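Local coordinates for discoidin-2 (Dictyostelium discoideum, PDB 2VM9), which binds galactose and N-acetylgalactosamine as a trimeric, calcium-containing lectin of the slime mould, and may take part in spore formation and spore coat assembly, at residues K206-H211 / M217-K222; L233-W238 / Y244-D249. One frame throughout, in Å; residues are numbered along the deposited sequence.

Contact 1: residues K206-H211 / M217-K222; sequences KKVDAH and MRWEGK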
# COMPACT_ATOMS: atom_id res chain seq x y z
N LYS A 206 -23.24 -14.23 15.69
CA LYS A 206 -24.38 -13.40 15.28
C LYS A 206 -25.72 -14.10 15.32
O LYS A 206 -26.74 -13.55 14.88
CB LYS A 206 -24.13 -12.74 13.92
CG LYS A 206 -24.02 -13.72 12.76
CD LYS A 206 -23.93 -12.93 11.44
CE LYS A 206 -23.88 -13.86 10.26
NZ LYS A 206 -23.58 -13.18 8.92
N LYS A 207 -25.75 -15.32 15.85
CA LYS A 207 -27.02 -16.01 16.04
C LYS A 207 -26.87 -17.07 17.10
O LYS A 207 -25.95 -17.89 17.01
CB LYS A 207 -27.51 -16.67 14.74
CG LYS A 207 -28.78 -17.52 14.99
CD LYS A 207 -29.08 -18.36 13.75
CE LYS A 207 -30.35 -19.12 13.91
NZ LYS A 207 -30.62 -19.98 12.70
N VAL A 208 -27.77 -17.04 18.08
CA VAL A 208 -27.89 -18.12 19.05
C VAL A 208 -29.31 -18.66 19.00
O VAL A 208 -30.26 -17.90 19.11
CB VAL A 208 -27.58 -17.62 20.47
CG1 VAL A 208 -28.02 -18.71 21.50
CG2 VAL A 208 -26.11 -17.27 20.60
N ASP A 209 -29.44 -19.97 18.82
CA ASP A 209 -30.74 -20.62 18.93
C ASP A 209 -30.42 -21.86 19.77
O ASP A 209 -29.92 -22.84 19.24
CB ASP A 209 -31.28 -21.01 17.55
CG ASP A 209 -32.69 -21.58 17.60
OD1 ASP A 209 -33.21 -21.83 18.72
OD2 ASP A 209 -33.28 -21.74 16.51
N ALA A 210 -30.63 -21.77 21.08
CA ALA A 210 -30.12 -22.80 22.01
C ALA A 210 -30.92 -22.83 23.29
O ALA A 210 -31.38 -21.78 23.79
CB ALA A 210 -28.65 -22.55 22.36
N HIS A 211 -31.02 -24.02 23.86
CA HIS A 211 -31.75 -24.18 25.09
C HIS A 211 -30.75 -24.16 26.23
O HIS A 211 -29.65 -24.72 26.13
CB HIS A 211 -32.52 -25.52 25.08
CG HIS A 211 -33.77 -25.47 25.89
ND1 HIS A 211 -34.98 -25.06 25.36
CD2 HIS A 211 -34.01 -25.75 27.20
CE1 HIS A 211 -35.90 -25.09 26.30
NE2 HIS A 211 -35.34 -25.50 27.43
N MET A 217 -26.47 -21.50 30.13
CA MET A 217 -26.18 -21.44 28.68
C MET A 217 -24.71 -21.77 28.48
O MET A 217 -23.86 -21.20 29.16
CB MET A 217 -26.45 -20.04 28.14
CG MET A 217 -26.17 -19.88 26.62
SD MET A 217 -27.14 -21.04 25.66
CE MET A 217 -28.74 -20.18 25.60
N ARG A 218 -24.43 -22.66 27.52
CA ARG A 218 -23.05 -23.07 27.23
C ARG A 218 -22.94 -23.20 25.71
O ARG A 218 -23.57 -24.07 25.09
CB ARG A 218 -22.72 -24.43 27.88
CG ARG A 218 -22.89 -24.50 29.42
CD ARG A 218 -22.56 -25.90 29.90
NE ARG A 218 -22.79 -26.02 31.33
CZ ARG A 218 -23.89 -26.54 31.86
NH1 ARG A 218 -24.86 -27.01 31.08
NH2 ARG A 218 -23.98 -26.66 33.19
N TRP A 219 -22.20 -22.30 25.10
CA TRP A 219 -21.86 -22.46 23.70
C TRP A 219 -20.49 -21.86 23.44
O TRP A 219 -20.07 -20.92 24.12
CB TRP A 219 -22.93 -21.90 22.76
CG TRP A 219 -23.25 -20.43 22.90
CD1 TRP A 219 -24.35 -19.86 23.51
CD2 TRP A 219 -22.50 -19.35 22.37
NE1 TRP A 219 -24.30 -18.49 23.42
CE2 TRP A 219 -23.18 -18.15 22.71
CE3 TRP A 219 -21.32 -19.27 21.60
CZ2 TRP A 219 -22.70 -16.88 22.35
CZ3 TRP A 219 -20.84 -17.99 21.23
CH2 TRP A 219 -21.54 -16.82 21.60
N GLU A 220 -19.79 -22.39 22.46
CA GLU A 220 -18.49 -21.82 22.11
C GLU A 220 -18.23 -22.12 20.63
O GLU A 220 -18.70 -23.13 20.11
CB GLU A 220 -17.38 -22.39 23.00
CG GLU A 220 -15.97 -21.86 22.70
CD GLU A 220 -14.91 -22.24 23.72
OE1 GLU A 220 -15.18 -23.12 24.58
OE2 GLU A 220 -13.81 -21.63 23.68
N GLY A 221 -17.47 -21.24 19.98
CA GLY A 221 -16.94 -21.52 18.65
C GLY A 221 -15.44 -21.31 18.73
O GLY A 221 -14.95 -20.43 19.48
N LYS A 222 -14.70 -22.12 17.96
CA LYS A 222 -13.26 -21.97 17.81
C LYS A 222 -12.93 -22.15 16.33
O LYS A 222 -13.48 -23.04 15.66
CB LYS A 222 -12.51 -23.08 18.57
CG LYS A 222 -12.50 -22.93 20.07
CD LYS A 222 -11.69 -24.07 20.71
CE LYS A 222 -11.85 -24.00 22.24
NZ LYS A 222 -11.13 -25.12 22.91
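V208 and W219 form the tight part of this contact, at the meeting of two strands from different sheets. Their side chains cross at about a right angle. The CG2 methyl of V208 lies 3.3 Å above the indole plane, shifted toward the rim. Its nearest ring atom is NE1, with V208 CG2 to W219 NE1 at 3.6 Å. V208 CG2 is anti to the carbonyl carbon, and this turns the methyl toward the ring. A phosphate ion, probably from the crystallisation liquor, lies about 3 Å from the W219 side chain (nearest atoms).

M217 packs beside A210. Its chain leaves anti to the backbone N (chi1 180°) and then bends twice, at chi2 and chi3. The bends bring SD to 3.9 Å from A210 CB, and CE to 3.6 Å from A210 O. The same SD lies at the edge of the W219 indole, in its plane. No hydrogen bond joins the two segments.

The polar side turns to the neighbouring subunits. H211 and R218 are partly exposed and D209 is buried. The loose spot is H211, whose contact is marginal. H211 ND1 and D209 OD1 bond to Q216 of the second subunit, and R218 NH1 pairs with D213.

D209 and R218 are carbohydrate-binding residues. D209 packs on W238 of the second subunit, consistent with sugar sites at the subunit borders of a trimeric H-type lectin β-sandwich.

Contact 2: residues L233-W238 / Y244-D249; sequences LTFITW and YDLTFD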
# COMPACT_ATOMS: atom_id res chain seq x y z
N LEU A 233 -14.44 -24.39 11.64
CA LEU A 233 -15.17 -23.77 12.76
C LEU A 233 -15.69 -24.93 13.60
O LEU A 233 -16.55 -25.69 13.14
CB LEU A 233 -16.32 -22.92 12.25
CG LEU A 233 -16.88 -21.85 13.22
CD1 LEU A 233 -17.02 -22.36 14.64
CD2 LEU A 233 -16.06 -20.59 13.21
N THR A 234 -15.12 -25.09 14.79
CA THR A 234 -15.58 -26.13 15.67
C THR A 234 -16.63 -25.49 16.58
O THR A 234 -16.32 -24.52 17.28
CB THR A 234 -14.41 -26.72 16.48
OG1 THR A 234 -13.45 -27.29 15.57
CG2 THR A 234 -14.94 -27.80 17.43
N PHE A 235 -17.86 -26.00 16.51
CA PHE A 235 -18.97 -25.52 17.34
C PHE A 235 -19.00 -26.46 18.53
O PHE A 235 -18.92 -27.68 18.36
CB PHE A 235 -20.29 -25.59 16.58
CG PHE A 235 -20.38 -24.62 15.44
CD1 PHE A 235 -21.02 -23.40 15.61
CD2 PHE A 235 -19.85 -24.94 14.18
CE1 PHE A 235 -21.14 -22.50 14.56
CE2 PHE A 235 -19.93 -24.02 13.12
CZ PHE A 235 -20.59 -22.79 13.31
N ILE A 236 -19.16 -25.89 19.72
CA ILE A 236 -18.99 -26.68 20.93
C ILE A 236 -20.13 -26.39 21.90
O ILE A 236 -20.50 -25.22 22.10
CB ILE A 236 -17.66 -26.26 21.60
CG1 ILE A 236 -16.48 -26.44 20.62
CG2 ILE A 236 -17.47 -26.99 22.93
CD1 ILE A 236 -15.22 -25.73 21.07
N THR A 237 -20.68 -27.44 22.51
CA THR A 237 -21.46 -27.27 23.71
C THR A 237 -21.06 -28.36 24.71
O THR A 237 -20.30 -29.26 24.39
CB THR A 237 -23.01 -27.24 23.41
OG1 THR A 237 -23.70 -26.76 24.57
CG2 THR A 237 -23.54 -28.63 23.02
N TRP A 238 -21.57 -28.26 25.93
CA TRP A 238 -21.22 -29.24 26.96
C TRP A 238 -22.32 -29.18 28.01
O TRP A 238 -23.41 -28.64 27.73
CB TRP A 238 -19.78 -29.03 27.49
CG TRP A 238 -19.50 -27.70 28.19
CD1 TRP A 238 -19.35 -27.51 29.53
CD2 TRP A 238 -19.34 -26.41 27.58
NE1 TRP A 238 -19.09 -26.18 29.80
CE2 TRP A 238 -19.08 -25.48 28.62
CE3 TRP A 238 -19.38 -25.94 26.25
CZ2 TRP A 238 -18.90 -24.11 28.38
CZ3 TRP A 238 -19.17 -24.58 26.00
CH2 TRP A 238 -18.94 -23.67 27.08
N TYR A 244 -29.60 -25.59 19.00
CA TYR A 244 -30.35 -25.79 17.75
C TYR A 244 -29.56 -25.26 16.54
O TYR A 244 -29.43 -25.94 15.52
CB TYR A 244 -31.70 -25.07 17.87
CG TYR A 244 -32.67 -25.36 16.76
CD1 TYR A 244 -33.67 -26.32 16.94
CD2 TYR A 244 -32.60 -24.68 15.55
CE1 TYR A 244 -34.58 -26.58 15.96
CE2 TYR A 244 -33.51 -24.95 14.53
CZ TYR A 244 -34.50 -25.91 14.76
OH TYR A 244 -35.42 -26.21 13.79
N ASP A 245 -29.01 -24.06 16.68
CA ASP A 245 -28.13 -23.50 15.65
C ASP A 245 -27.27 -22.38 16.26
O ASP A 245 -27.62 -21.79 17.29
CB ASP A 245 -28.96 -22.94 14.47
CG ASP A 245 -28.13 -22.76 13.19
OD1 ASP A 245 -27.05 -23.35 13.09
OD2 ASP A 245 -28.58 -22.02 12.28
N LEU A 246 -26.12 -22.15 15.64
CA LEU A 246 -25.26 -21.00 15.97
C LEU A 246 -24.70 -20.51 14.68
O LEU A 246 -24.43 -21.32 13.77
CB LEU A 246 -24.08 -21.42 16.85
CG LEU A 246 -24.39 -21.85 18.29
CD1 LEU A 246 -23.15 -22.56 18.87
CD2 LEU A 246 -24.80 -20.64 19.12
N THR A 247 -24.47 -19.20 14.59
CA THR A 247 -23.83 -18.61 13.40
C THR A 247 -22.70 -17.70 13.83
O THR A 247 -22.87 -16.91 14.75
CB THR A 247 -24.83 -17.79 12.54
OG1 THR A 247 -25.92 -18.62 12.13
CG2 THR A 247 -24.12 -17.21 11.31
N PHE A 248 -21.55 -17.82 13.15
CA PHE A 248 -20.45 -16.87 13.33
C PHE A 248 -20.13 -16.14 12.03
O PHE A 248 -20.14 -16.74 10.95
CB PHE A 248 -19.18 -17.59 13.79
CG PHE A 248 -19.28 -18.15 15.19
CD1 PHE A 248 -18.87 -17.37 16.28
CD2 PHE A 248 -19.80 -19.42 15.41
CE1 PHE A 248 -18.98 -17.86 17.60
CE2 PHE A 248 -19.91 -19.95 16.73
CZ PHE A 248 -19.52 -19.16 17.82
N ASP A 249 -19.78 -14.86 12.15
CA ASP A 249 -19.03 -14.21 11.07
C ASP A 249 -17.55 -14.46 11.38
O ASP A 249 -17.14 -14.47 12.54
CB ASP A 249 -19.30 -12.72 11.03
CG ASP A 249 -20.48 -12.36 10.12
OD1 ASP A 249 -20.96 -13.25 9.37
OD2 ASP A 249 -20.94 -11.20 10.18
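F235 and F248 meet from opposite sheets, and their side chains run past one another in opposite directions. The pair is oblique, with planes at 52° and centroids 5.6 Å apart. The approach is uneven. F235 CE1 comes in at the edge of the F248 ring, near its plane, and lies 3.5 Å from F248 CD2. The chi1 of F235 (-68°) sets CG beside the backbone N, and the ring end comes nearer to 244-249 than the direction of its CB suggests. F248 points toward 233-238 from the start.

L246 meets another part of F235. Its CB is 3.8 Å from F235 CD1, and its CD1 sits at the edge of that ring, in plane. The two side chains also run past each other in opposite directions. The L246 carbonyl O approaches F235 CE1 obliquely, at 3.6 Å.

L233 joins the two rings. Its CD1 methyl lies 3.6 Å above the centre of the F235 ring, within its own strand. It also reaches across to F248, crossing that side chain at about a right angle, with L233 CD1 to F248 CD2 at 4.1 Å. I185, I171 and L176 also pack on F235. F248 touches C205 and C205 of the third subunit.

D245, T247 and D249 start away from this apolar layer. D245 and D249 form salt bridges with K207 and K206. An aromatic and aliphatic interior, backed by a polar opposite face of strand 244-249 whose acids are paired with lysines, is characteristic of an antiparallel β-sandwich, here that of the H-type lectin domain.

Overall arrangement
Contacts 1 and 2 join the same two antiparallel sheets of the lectin-like region, and their centres are about 6 Å apart. Strands 200-211 and 243-254 are neighbours in one sheet, and 216-224 and 230-237 in the other. Both contacts are buried. Contact 2 has a purely apolar interior of rings and leucines. Contact 1 mixes an indole, a methionine and small aliphatic groups. Both touch neighbouring subunits, but 206-211 and 217-222 extend their sheets into them, and M217 packs on M217 of both. The contacts touch directly: G221 CA packs on F248 CZ, and R218 O probably hydrogen-bonds to T237 OG1. R218 also packs on W238 of 233-238, bringing two carbohydrate-binding residues together.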